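Local coordinates for protein coclaurine N-methyltransferase (Coptis japonica, PDB 6GKV) that catalyses the N-methylation of coclaurine and probably of related tetrahydroisoquinoline alkaloids, taking the methyl group from S-adenosyl-L-methionine, at residues 190-201 against 217-228. Numbering follows the deposited sequence.
Sequences TYDRILVIELFE and ISKDGLLFLEHI. With SAH (S-adenosyl-L-homocysteine), chain C; F2W (6,7-dimethoxy-2-methyl-1,2,3,4-tetrahydroisoquinolin-2-ium), chain D.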
ATOM      1  N   THR A 190      23.914  -9.244 -16.322  1.00 92.56           N
ATOM      2  CA  THR A 190      23.141  -9.580 -15.128  1.00 81.57           C
ATOM      3  C   THR A 190      23.900  -9.241 -13.833  1.00 80.23           C
ATOM      4  O   THR A 190      25.078  -9.590 -13.696  1.00 88.21           O
ATOM      5  CB  THR A 190      22.763 -11.064 -15.174  1.00 76.43           C
ATOM      6  OG1 THR A 190      21.640 -11.228 -16.047  1.00 80.79           O
ATOM      7  CG2 THR A 190      22.383 -11.563 -13.834  1.00 66.46           C
ATOM      8  N   TYR A 191      23.221  -8.562 -12.898  1.00 70.44           N
ATOM      9  CA  TYR A 191      23.886  -7.861 -11.777  1.00 67.95           C
ATOM     10  C   TYR A 191      23.342  -8.207 -10.380  1.00 57.27           C
ATOM     11  O   TYR A 191      22.156  -8.443 -10.230  1.00 53.49           O
ATOM     12  CB  TYR A 191      23.775  -6.341 -11.976  1.00 64.34           C
ATOM     13  CG  TYR A 191      24.398  -5.796 -13.250  1.00 61.77           C
ATOM     14  CD1 TYR A 191      23.691  -5.788 -14.453  1.00 60.02           C
ATOM     15  CD2 TYR A 191      25.684  -5.282 -13.249  1.00 65.45           C
ATOM     16  CE1 TYR A 191      24.250  -5.298 -15.607  1.00 59.79           C
ATOM     17  CE2 TYR A 191      26.250  -4.779 -14.399  1.00 70.74           C
ATOM     18  CZ  TYR A 191      25.528  -4.784 -15.575  1.00 69.30           C
ATOM     19  OH  TYR A 191      26.100  -4.275 -16.723  1.00 74.34           O
ATOM     20  N   ASP A 192      24.202  -8.207  -9.360  1.00 54.54           N
ATOM     21  CA  ASP A 192      23.779  -8.580  -7.998  1.00 61.36           C
ATOM     22  C   ASP A 192      22.910  -7.510  -7.367  1.00 58.23           C
ATOM     23  O   ASP A 192      22.085  -7.783  -6.494  1.00 57.23           O
ATOM     24  CB  ASP A 192      24.976  -8.812  -7.072  1.00 64.24           C
ATOM     25  CG  ASP A 192      25.875  -9.935  -7.535  1.00 70.27           C
ATOM     26  OD1 ASP A 192      25.363 -10.935  -8.099  1.00 71.29           O
ATOM     27  OD2 ASP A 192      27.101  -9.804  -7.329  1.00 68.31           O
ATOM     28  N   ARG A 193      23.134  -6.270  -7.772  1.00 60.07           N
ATOM     29  CA  ARG A 193      22.364  -5.188  -7.205  1.00 55.93           C
ATOM     30  C   ARG A 193      22.137  -4.107  -8.231  1.00 53.23           C
ATOM     31  O   ARG A 193      23.064  -3.619  -8.879  1.00 51.72           O
ATOM     32  CB  ARG A 193      23.042  -4.655  -5.947  1.00 58.64           C
ATOM     33  CG  ARG A 193      22.443  -5.292  -4.680  1.00 67.12           C
ATOM     34  CD  ARG A 193      23.486  -5.603  -3.642  1.00 73.88           C
ATOM     35  NE  ARG A 193      22.947  -6.302  -2.476  1.00 76.86           N
ATOM     36  CZ  ARG A 193      22.731  -7.612  -2.407  1.00 69.31           C
ATOM     37  NH1 ARG A 193      22.985  -8.394  -3.447  1.00 64.71           N
ATOM     38  NH2 ARG A 193      22.262  -8.136  -1.291  1.00 68.43           N
ATOM     39  N   ILE A 194      20.857  -3.797  -8.405  1.00 49.86           N
ATOM     40  CA  ILE A 194      20.426  -2.754  -9.299  1.00 53.28           C
ATOM     41  C   ILE A 194      19.855  -1.631  -8.473  1.00 51.41           C
ATOM     42  O   ILE A 194      18.934  -1.826  -7.686  1.00 48.60           O
ATOM     43  CB  ILE A 194      19.386  -3.246 -10.290  1.00 51.02           C
ATOM     44  CG1 ILE A 194      19.956  -4.427 -11.073  1.00 44.62           C
ATOM     45  CG2 ILE A 194      18.965  -2.094 -11.229  1.00 47.04           C
ATOM     46  CD1 ILE A 194      18.928  -5.121 -11.923  1.00 44.50           C
ATOM     47  N   LEU A 195      20.424  -0.454  -8.658  1.00 51.71           N
ATOM     48  CA  LEU A 195      20.021   0.716  -7.915  1.00 52.34           C
ATOM     49  C   LEU A 195      19.329   1.685  -8.847  1.00 47.95           C
ATOM     50  O   LEU A 195      19.860   2.018  -9.897  1.00 52.22           O
ATOM     51  CB  LEU A 195      21.236   1.367  -7.273  1.00 55.79           C
ATOM     52  CG  LEU A 195      22.038   0.405  -6.400  1.00 54.10           C
ATOM     53  CD1 LEU A 195      23.367   1.027  -6.046  1.00 55.62           C
ATOM     54  CD2 LEU A 195      21.253   0.108  -5.151  1.00 46.26           C
ATOM     55  N   VAL A 196      18.140   2.126  -8.464  1.00 45.25           N
ATOM     56  CA  VAL A 196      17.370   3.057  -9.269  1.00 39.27           C
ATOM     57  C   VAL A 196      16.946   4.265  -8.442  1.00 45.62           C
ATOM     58  O   VAL A 196      15.969   4.191  -7.693  1.00 52.19           O
ATOM     59  CB  VAL A 196      16.112   2.392  -9.862  1.00 38.71           C
ATOM     60  CG1 VAL A 196      15.422   3.356 -10.843  1.00 42.36           C
ATOM     61  CG2 VAL A 196      16.476   1.103 -10.588  1.00 35.67           C
ATOM     62  N   ILE A 197      17.659   5.379  -8.584  1.00 41.10           N
ATOM     63  CA  ILE A 197      17.372   6.561  -7.783  1.00 39.53           C
ATOM     64  C   ILE A 197      16.632   7.645  -8.573  1.00 40.47           C
ATOM     65  O   ILE A 197      17.231   8.407  -9.322  1.00 45.61           O
ATOM     66  CB  ILE A 197      18.658   7.162  -7.184  1.00 42.45           C
ATOM     67  CG1 ILE A 197      19.480   6.055  -6.541  1.00 43.25           C
ATOM     68  CG2 ILE A 197      18.327   8.276  -6.148  1.00 29.84           C
ATOM     69  CD1 ILE A 197      18.714   5.249  -5.508  1.00 43.41           C
ATOM     70  N   GLU A 198      15.317   7.680  -8.389  1.00 44.22           N
ATOM     71  CA  GLU A 198      14.452   8.732  -8.923  1.00 45.65           C
ATOM     72  C   GLU A 198      14.492   8.740 -10.440  1.00 41.27           C
ATOM     73  O   GLU A 198      14.856   9.727 -11.049  1.00 46.52           O
ATOM     74  CB  GLU A 198      14.831  10.100  -8.334  1.00 39.75           C
ATOM     75  CG  GLU A 198      14.540  10.186  -6.835  1.00 41.18           C
ATOM     76  CD  GLU A 198      14.760  11.562  -6.238  1.00 44.27           C
ATOM     77  OE1 GLU A 198      14.763  12.565  -6.990  1.00 39.89           O
ATOM     78  OE2 GLU A 198      14.949  11.637  -5.006  1.00 46.99           O
ATOM     79  N   LEU A 199      14.097   7.617 -11.035  1.00 43.44           N
ATOM     80  CA  LEU A 199      14.072   7.470 -12.483  1.00 42.96           C
ATOM     81  C   LEU A 199      12.648   7.235 -12.961  1.00 45.50           C
ATOM     82  O   LEU A 199      12.225   7.781 -13.982  1.00 54.55           O
ATOM     83  CB  LEU A 199      14.959   6.313 -12.919  1.00 45.80           C
ATOM     84  CG  LEU A 199      14.834   5.902 -14.389  1.00 47.45           C
ATOM     85  CD1 LEU A 199      15.493   6.940 -15.296  1.00 32.08           C
ATOM     86  CD2 LEU A 199      15.412   4.511 -14.621  1.00 44.68           C
ATOM     87  N   PHE A 200      11.910   6.443 -12.190  1.00 34.98           N
ATOM     88  CA  PHE A 200      10.557   5.995 -12.538  1.00 31.28           C
ATOM     89  C   PHE A 200       9.565   7.115 -12.710  1.00 34.13           C
ATOM     90  O   PHE A 200       8.597   6.971 -13.463  1.00 44.61           O
ATOM     91  CB  PHE A 200      10.022   5.028 -11.462  1.00 40.81           C
ATOM     92  CG  PHE A 200      10.543   3.628 -11.589  1.00 41.48           C
ATOM     93  CD1 PHE A 200      11.790   3.377 -12.151  1.00 42.29           C
ATOM     94  CD2 PHE A 200       9.762   2.550 -11.195  1.00 51.01           C
ATOM     95  CE1 PHE A 200      12.269   2.065 -12.294  1.00 52.18           C
ATOM     96  CE2 PHE A 200      10.232   1.227 -11.343  1.00 46.95           C
ATOM     97  CZ  PHE A 200      11.484   0.988 -11.890  1.00 38.26           C
ATOM     98  N   GLU A 201       9.799   8.227 -12.008  1.00 29.55           N
ATOM     99  CA  GLU A 201       8.976   9.430 -12.145  1.00 40.67           C
ATOM    100  C   GLU A 201       8.850   9.936 -13.597  1.00 41.63           C
ATOM    101  O   GLU A 201       7.912  10.673 -13.932  1.00 37.68           O
ATOM    102  CB  GLU A 201       9.536  10.555 -11.260  1.00 41.09           C
ATOM    103  CG  GLU A 201       9.391  10.301  -9.736  1.00 40.33           C
ATOM    104  CD  GLU A 201      10.632   9.689  -9.106  1.00 40.31           C
ATOM    105  OE1 GLU A 201      11.262   8.821  -9.730  1.00 41.61           O
ATOM    106  OE2 GLU A 201      11.000  10.104  -7.986  1.00 47.28           O
ATOM    107  N   ILE A 217      18.415  -8.893 -13.029  1.00 57.16           N
ATOM    108  CA  ILE A 217      18.770  -9.245 -11.653  1.00 52.86           C
ATOM    109  C   ILE A 217      19.390 -10.641 -11.618  1.00 60.72           C
ATOM    110  O   ILE A 217      18.845 -11.570 -12.208  1.00 61.50           O
ATOM    111  CB  ILE A 217      17.548  -9.218 -10.703  1.00 48.89           C
ATOM    112  CG1 ILE A 217      16.927  -7.825 -10.610  1.00 51.18           C
ATOM    113  CG2 ILE A 217      17.945  -9.641  -9.300  1.00 55.45           C
ATOM    114  CD1 ILE A 217      15.713  -7.755  -9.659  1.00 40.50           C
ATOM    115  N   SER A 218      20.529 -10.778 -10.941  1.00 65.32           N
ATOM    116  CA  SER A 218      21.153 -12.081 -10.744  1.00 79.10           C
ATOM    117  C   SER A 218      20.304 -12.893  -9.801  1.00 87.99           C
ATOM    118  O   SER A 218      19.434 -12.347  -9.119  1.00 89.13           O
ATOM    119  CB  SER A 218      22.577 -11.955 -10.176  1.00 85.07           C
ATOM    120  OG  SER A 218      23.479 -11.365 -11.094  1.00 89.65           O
ATOM    121  N   LYS A 219      20.547 -14.199  -9.770  1.00 84.47           N
ATOM    122  CA  LYS A 219      19.990 -15.028  -8.719  1.00 80.57           C
ATOM    123  C   LYS A 219      20.396 -14.432  -7.383  1.00 74.33           C
ATOM    124  O   LYS A 219      21.562 -14.067  -7.191  1.00 70.59           O
ATOM    125  CB  LYS A 219      20.469 -16.475  -8.852  1.00 85.53           C
ATOM    126  CG  LYS A 219      19.381 -17.536  -8.693  1.00 86.30           C
ATOM    127  CD  LYS A 219      20.002 -18.929  -8.761  1.00 87.37           C
ATOM    128  CE  LYS A 219      19.179 -20.003  -8.058  1.00 85.12           C
ATOM    129  NZ  LYS A 219      19.854 -21.351  -8.225  1.00 86.79           N
ATOM    130  N   ASP A 220      19.417 -14.301  -6.490  1.00 67.52           N
ATOM    131  CA  ASP A 220      19.638 -13.735  -5.164  1.00 71.99           C
ATOM    132  C   ASP A 220      20.148 -12.299  -5.228  1.00 66.80           C
ATOM    133  O   ASP A 220      20.799 -11.816  -4.303  1.00 65.71           O
ATOM    134  CB  ASP A 220      20.620 -14.595  -4.364  1.00 79.66           C
ATOM    135  CG  ASP A 220      20.144 -16.024  -4.199  1.00 83.86           C
ATOM    136  OD1 ASP A 220      19.163 -16.429  -4.871  1.00 83.45           O
ATOM    137  OD2 ASP A 220      20.764 -16.739  -3.389  1.00 84.40           O
ATOM    138  N   GLY A 221      19.867 -11.635  -6.338  1.00 65.03           N
ATOM    139  CA  GLY A 221      20.180 -10.228  -6.473  1.00 69.00           C
ATOM    140  C   GLY A 221      19.028  -9.388  -5.962  1.00 66.43           C
ATOM    141  O   GLY A 221      17.906  -9.884  -5.836  1.00 64.73           O
ATOM    142  N   LEU A 222      19.302  -8.120  -5.667  1.00 65.91           N
ATOM    143  CA  LEU A 222      18.269  -7.200  -5.195  1.00 52.92           C
ATOM    144  C   LEU A 222      18.102  -6.010  -6.116  1.00 55.41           C
ATOM    145  O   LEU A 222      19.006  -5.656  -6.875  1.00 58.31           O
ATOM    146  CB  LEU A 222      18.582  -6.710  -3.779  1.00 49.93           C
ATOM    147  CG  LEU A 222      18.843  -7.846  -2.790  1.00 54.16           C
ATOM    148  CD1 LEU A 222      19.075  -7.340  -1.386  1.00 50.13           C
ATOM    149  CD2 LEU A 222      17.691  -8.840  -2.829  1.00 63.89           C
ATOM    150  N   LEU A 223      16.913  -5.425  -6.051  1.00 50.16           N
ATOM    151  CA  LEU A 223      16.590  -4.168  -6.697  1.00 47.57           C
ATOM    152  C   LEU A 223      16.261  -3.129  -5.623  1.00 52.97           C
ATOM    153  O   LEU A 223      15.317  -3.319  -4.854  1.00 49.02           O
ATOM    154  CB  LEU A 223      15.395  -4.328  -7.642  1.00 42.12           C
ATOM    155  CG  LEU A 223      14.855  -2.986  -8.152  1.00 43.01           C
ATOM    156  CD1 LEU A 223      15.933  -2.273  -8.940  1.00 42.75           C
ATOM    157  CD2 LEU A 223      13.577  -3.137  -8.992  1.00 37.92           C
ATOM    158  N   PHE A 224      17.038  -2.049  -5.548  1.00 50.59           N
ATOM    159  CA  PHE A 224      16.704  -0.970  -4.619  1.00 40.85           C
ATOM    160  C   PHE A 224      16.188   0.272  -5.366  1.00 47.86           C
ATOM    161  O   PHE A 224      16.830   0.778  -6.305  1.00 42.43           O
ATOM    162  CB  PHE A 224      17.897  -0.589  -3.757  1.00 34.49           C
ATOM    163  CG  PHE A 224      17.620   0.588  -2.855  1.00 45.38           C
ATOM    164  CD1 PHE A 224      16.852   0.435  -1.705  1.00 45.90           C
ATOM    165  CD2 PHE A 224      18.097   1.847  -3.167  1.00 43.56           C
ATOM    166  CE1 PHE A 224      16.583   1.518  -0.878  1.00 45.13           C
ATOM    167  CE2 PHE A 224      17.824   2.936  -2.345  1.00 44.63           C
ATOM    168  CZ  PHE A 224      17.068   2.770  -1.198  1.00 42.66           C
ATOM    169  N   LEU A 225      15.032   0.767  -4.933  1.00 49.86           N
ATOM    170  CA  LEU A 225      14.369   1.894  -5.593  1.00 46.82           C
ATOM    171  C   LEU A 225      14.096   3.084  -4.678  1.00 43.64           C
ATOM    172  O   LEU A 225      13.580   2.921  -3.590  1.00 43.28           O
ATOM    173  CB  LEU A 225      13.044   1.434  -6.189  1.00 49.24           C
ATOM    174  CG  LEU A 225      12.149   2.544  -6.737  1.00 49.52           C
ATOM    175  CD1 LEU A 225      12.814   3.140  -7.935  1.00 45.33           C
ATOM    176  CD2 LEU A 225      10.778   1.991  -7.102  1.00 54.81           C
ATOM    177  N   GLU A 226      14.424   4.283  -5.146  1.00 44.49           N
ATOM    178  CA  GLU A 226      13.960   5.508  -4.508  1.00 43.08           C
ATOM    179  C   GLU A 226      13.093   6.310  -5.485  1.00 50.03           C
ATOM    180  O   GLU A 226      13.473   6.524  -6.648  1.00 44.19           O
ATOM    181  CB  GLU A 226      15.127   6.371  -4.018  1.00 37.54           C
ATOM    182  CG  GLU A 226      14.672   7.652  -3.286  1.00 42.64           C
ATOM    183  CD  GLU A 226      15.827   8.594  -2.926  1.00 49.33           C
ATOM    184  OE1 GLU A 226      16.519   8.345  -1.920  1.00 54.44           O
ATOM    185  OE2 GLU A 226      16.052   9.586  -3.646  1.00 45.33           O
ATOM    186  N   HIS A 227      11.921   6.736  -5.013  1.00 35.67           N
ATOM    187  CA  HIS A 227      11.092   7.644  -5.777  1.00 33.34           C
ATOM    188  C   HIS A 227      10.458   8.635  -4.843  1.00 37.61           C
ATOM    189  O   HIS A 227      10.098   8.287  -3.730  1.00 36.86           O
ATOM    190  CB  HIS A 227      10.008   6.910  -6.548  1.00 27.53           C
ATOM    191  CG  HIS A 227       9.067   6.140  -5.682  1.00 39.80           C
ATOM    192  ND1 HIS A 227       7.849   6.645  -5.281  1.00 40.36           N
ATOM    193  CD2 HIS A 227       9.151   4.895  -5.157  1.00 39.22           C
ATOM    194  CE1 HIS A 227       7.221   5.741  -4.548  1.00 39.41           C
ATOM    195  NE2 HIS A 227       7.988   4.669  -4.457  1.00 40.77           N
ATOM    196  N   ILE A 228      10.324   9.874  -5.281  1.00 30.20           N
ATOM    197  CA  ILE A 228       9.599  10.818  -4.474  1.00 34.08           C
ATOM    198  C   ILE A 228       8.131  10.404  -4.592  1.00 36.92           C
ATOM    199  O   ILE A 228       7.776   9.683  -5.523  1.00 38.72           O
ATOM    200  CB  ILE A 228       9.860  12.269  -4.929  1.00 36.57           C
ATOM    201  CG1 ILE A 228       9.635  12.409  -6.433  1.00 27.08           C
ATOM    202  CG2 ILE A 228      11.295  12.638  -4.609  1.00 39.12           C
ATOM    203  CD1 ILE A 228       8.215  12.682  -6.825  1.00 29.76           C
TER
HETATM  204  N   SAH C 501      20.040   9.124 -10.254  1.00 52.43           N
HETATM  205  CA  SAH C 501      20.740  10.398 -10.338  1.00 58.27           C
HETATM  206  CB  SAH C 501      19.909  11.427 -11.092  1.00 61.14           C
HETATM  207  CG  SAH C 501      18.396  11.317 -10.921  1.00 62.33           C
HETATM  208  SD  SAH C 501      17.529  12.443 -12.049  1.00 71.02           S
HETATM  209  C   SAH C 501      21.087  10.943  -8.961  1.00 56.36           C
HETATM  210  O   SAH C 501      20.512  10.464  -7.983  1.00 58.08           O
HETATM  211  OXT SAH C 501      21.920  11.853  -8.808  1.00 51.87           O
HETATM  212  C5' SAH C 501      17.025  11.114 -13.179  1.00 53.42           C
HETATM  213  C4' SAH C 501      18.180  10.448 -13.934  1.00 68.55           C
HETATM  214  O4' SAH C 501      17.685   9.459 -14.824  1.00 70.32           O
HETATM  215  C3' SAH C 501      18.978  11.431 -14.781  1.00 76.99           C
HETATM  216  O3' SAH C 501      20.333  11.062 -14.746  1.00 82.08           O
HETATM  217  C2' SAH C 501      18.496  11.221 -16.194  1.00 71.42           C
HETATM  218  O2' SAH C 501      19.563  11.465 -17.078  1.00 71.09           O
HETATM  219  C1' SAH C 501      18.074   9.753 -16.160  1.00 67.04           C
HETATM  220  N9  SAH C 501      16.995   9.429 -17.120  1.00 62.24           N
HETATM  221  C8  SAH C 501      15.774  10.050 -17.282  1.00 66.04           C
HETATM  222  N7  SAH C 501      15.101   9.421 -18.280  1.00 65.32           N
HETATM  223  C5  SAH C 501      15.874   8.408 -18.759  1.00 60.28           C
HETATM  224  C6  SAH C 501      15.692   7.460 -19.773  1.00 69.53           C
HETATM  225  N6  SAH C 501      14.569   7.429 -20.497  1.00 75.98           N
HETATM  226  N1  SAH C 501      16.695   6.543 -20.029  1.00 67.44           N
HETATM  227  C2  SAH C 501      17.867   6.571 -19.295  1.00 60.64           C
HETATM  228  N3  SAH C 501      18.042   7.507 -18.296  1.00 50.05           N
HETATM  229  C4  SAH C 501      17.063   8.410 -18.038  1.00 51.24           C
HETATM  230  CAM F2W D 502      12.356  20.039  -7.314  1.00 42.62           C
HETATM  231  OAK F2W D 502      11.183  19.200  -7.426  1.00 40.22           O
HETATM  232  CAB F2W D 502      11.529  17.961  -7.904  1.00 40.37           C
HETATM  233  CAA F2W D 502      12.849  17.585  -8.183  1.00 46.93           C
HETATM  234  CAF F2W D 502      13.081  16.305  -8.678  1.00 47.90           C
HETATM  235  CAJ F2W D 502      14.353  15.832  -8.947  1.00 54.78           C
HETATM  236  CAI F2W D 502      14.488  14.648  -9.958  1.00 59.35           C
HETATM  237  NAH F2W D 502      13.674  13.572  -9.370  1.00 65.15           N
HETATM  238  CAO F2W D 502      13.611  12.598 -10.478  1.00 72.54           C
HETATM  239  CAG F2W D 502      12.361  14.223  -9.394  1.00 50.62           C
HETATM  240  CAE F2W D 502      12.053  15.410  -8.808  1.00 40.96           C
HETATM  241  CAD F2W D 502      10.737  15.794  -8.561  1.00 34.43           C
HETATM  242  CAC F2W D 502      10.487  17.062  -8.069  1.00 27.17           C
HETATM  243  OAL F2W D 502       9.240  17.550  -7.784  1.00 42.38           O
HETATM  244  CAN F2W D 502       8.102  16.678  -7.927  1.00 31.92           C
HETATM  245  O   HOH W   1      12.491   6.096  -9.155  1.00 42.90           O
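Ile194 and Val196 lie opposite Leu223 and Leu225 on neighbouring parallel strands, 193-197 and 221-228, in the central sheet of a Rossmann-like methyltransferase; helix 206-215 makes the beta-alpha-beta crossover between them. The strand axes run 2° apart, and each of the two residues bonds to those flanking its opposite number: Ile194 N and O to Leu222 O and Phe224 N, then Val196 N and O to Phe224 O and Glu226 N. Glu198 N prolongs the ladder to Glu226 O.

Apolar packing divides between the two sheet faces. Leu223 CD1 touches both Ile194 CG2 and Val196 CG2, 3.8 Å from each, on the face covered by helix 206-215. There Leu225 CD1 also sits over the centre of the Phe200 ring, 4.3 Å from its centroid, a CH-pi contact. On the other face Ile197 CD1 meets the edge of the Phe224 ring, 4.0 Å from CE2.

Side-chain hydrogen bonds across the pair and the ligand bonds gather at the C-terminal strand ends. Ile197 O accepts a hydrogen bond from the amino N of SAH at 3.0 Å, and Glu198 OE1 one from NAH of the methylated product analogue F2W at 2.8 Å. Glu198 OE2, bonded to Cys94 N, lies 2.7 Å from Glu226 OE2. With CG anti to the backbone N (chi1 -178°) and the chain extended, Glu226 hydrogen-bonds through OE1 to Tyr115 OH and His346 NE2. A water links Leu199 N, Glu201 OE1 and Glu226 O. Glu201, bent at chi2 (95°), accepts a hydrogen bond at OE2 from Ile228 N at 2.8 Å, the donor standing above the carboxylate plane.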